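Local coordinates for type IV pilus secretin PilQ family protein (Vibrio cholerae, PDB 6W6M) that forms an outer-membrane secretin pore of fourteen subunits that is required for natural competence and probably gives passage to the type IV competence pilus, at residues Q395-K398 with T403-D406. Sequence-based numbering, arbitrary orientation.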
loop_
_atom_site.group_PDB
_atom_site.type_symbol
_atom_site.label_atom_id
_atom_site.label_comp_id
_atom_site.label_asym_id
_atom_site.label_seq_id
_atom_site.Cartn_x
_atom_site.Cartn_y
_atom_site.Cartn_z
ATOM N N GLN A 395 64.690 9.811 52.867
ATOM C CA GLN A 395 64.069 10.818 53.713
ATOM C C GLN A 395 65.082 11.376 54.700
ATOM O O GLN A 395 66.053 10.707 55.050
ATOM C CB GLN A 395 62.877 10.236 54.468
ATOM C CG GLN A 395 62.030 11.260 55.160
ATOM C CD GLN A 395 60.973 10.636 56.021
ATOM O OE1 GLN A 395 61.230 9.684 56.743
ATOM N NE2 GLN A 395 59.769 11.165 55.946
ATOM N N VAL A 396 64.866 12.620 55.116
ATOM C CA VAL A 396 65.579 13.230 56.233
ATOM C C VAL A 396 64.569 14.041 57.027
ATOM O O VAL A 396 64.114 15.091 56.561
ATOM C CB VAL A 396 66.739 14.122 55.773
ATOM C CG1 VAL A 396 67.234 14.950 56.927
ATOM C CG2 VAL A 396 67.865 13.286 55.228
ATOM N N ALA A 397 64.208 13.556 58.209
ATOM C CA ALA A 397 63.184 14.195 59.022
ATOM C C ALA A 397 63.744 14.470 60.403
ATOM O O ALA A 397 64.118 13.534 61.112
ATOM C CB ALA A 397 61.934 13.318 59.135
ATOM N N LYS A 398 63.791 15.743 60.790
ATOM C CA LYS A 398 64.242 16.138 62.117
ATOM C C LYS A 398 63.093 16.281 63.101
ATOM O O LYS A 398 63.095 15.630 64.148
ATOM C CB LYS A 398 65.018 17.457 62.055
ATOM C CG LYS A 398 66.151 17.486 61.054
ATOM C CD LYS A 398 67.410 16.848 61.584
ATOM C CE LYS A 398 68.558 17.063 60.606
ATOM N NZ LYS A 398 69.781 16.297 60.972
ATOM N N THR A 403 62.700 20.713 59.940
ATOM C CA THR A 403 63.052 20.385 58.567
ATOM C C THR A 403 62.630 18.967 58.199
ATOM O O THR A 403 62.749 18.033 58.992
ATOM C CB THR A 403 64.556 20.550 58.369
ATOM O OG1 THR A 403 64.916 21.913 58.622
ATOM C CG2 THR A 403 64.968 20.174 56.956
ATOM N N LEU A 404 62.133 18.815 56.972
ATOM C CA LEU A 404 61.804 17.520 56.392
ATOM C C LEU A 404 62.124 17.575 54.908
ATOM O O LEU A 404 61.864 18.590 54.258
ATOM C CB LEU A 404 60.327 17.172 56.608
ATOM C CG LEU A 404 59.842 15.774 56.233
ATOM C CD1 LEU A 404 58.742 15.340 57.168
ATOM C CD2 LEU A 404 59.332 15.726 54.825
ATOM N N LEU A 405 62.694 16.494 54.381
ATOM C CA LEU A 405 62.908 16.436 52.941
ATOM C C LEU A 405 62.799 15.001 52.447
ATOM O O LEU A 405 63.356 14.085 53.054
ATOM C CB LEU A 405 64.256 17.048 52.553
ATOM C CG LEU A 405 64.641 17.272 51.098
ATOM C CD1 LEU A 405 65.514 18.512 50.951
ATOM C CD2 LEU A 405 65.358 16.044 50.565
ATOM N N ASP A 406 62.084 14.822 51.332
ATOM C CA ASP A 406 61.798 13.519 50.742
ATOM C C ASP A 406 62.217 13.484 49.279
ATOM O O ASP A 406 62.042 14.468 48.554
ATOM C CB ASP A 406 60.314 13.202 50.819
ATOM C CG ASP A 406 59.853 12.910 52.213
ATOM O OD1 ASP A 406 60.532 13.331 53.165
ATOM O OD2 ASP A 406 58.817 12.241 52.360
#
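Val396 and Leu405 face each other as the hydrogen-bonded pair of an antiparallel ladder, with Val396 N 2.9 Å from Leu405 O and Leu405 N 3.0 Å from Val396 O. A third bond, nearly straight at 173°, runs from Lys398 N to Thr403 O, 3.1 Å apart, where the ladder gives way to the connecting loop; the bond uses only the backbone of Thr403.

The closer packing lies on the face of Gln395, Ala397, Leu404 and Asp406. Both non-hydrogen-bonded pairs stand here, their backbones closer than those of Val396 and Leu405, and the small methyl of Ala397 suits such a place: its CB meets Leu404 CD1 at 4.3 Å. Beside them Gln395 and Asp406, both polar yet buried, run side by side, amide and carboxylate planes 66° apart. With CG anti to its own N (chi1 -169°) and the chain extended, Gln395 lays its methylene CG 3.2 Å from Asp406 OD1; the long aliphatic stem makes the contact, while NE2 stays 3.6 Å from OD1 without a hydrogen bond.

The other face is looser. Val396, whose CB branching suits extended backbone, is partly exposed, and the longer apolar Leu405 is exposed; they meet mainly through the backbone. Past the ladder, exposed Lys398 bends at chi2 and carries its ammonium away.

This is the loop end of hairpin 390-397/404-429 in the secretin's long antiparallel sheet. Leu404 and Asp406 bond through their backbones to Met345 and Gly343 of strand 320-347 and pack on Phe377 of helix 374-377, while Gln395 pairs with a strand of a neighbouring subunit, carrying the sheet across the interface.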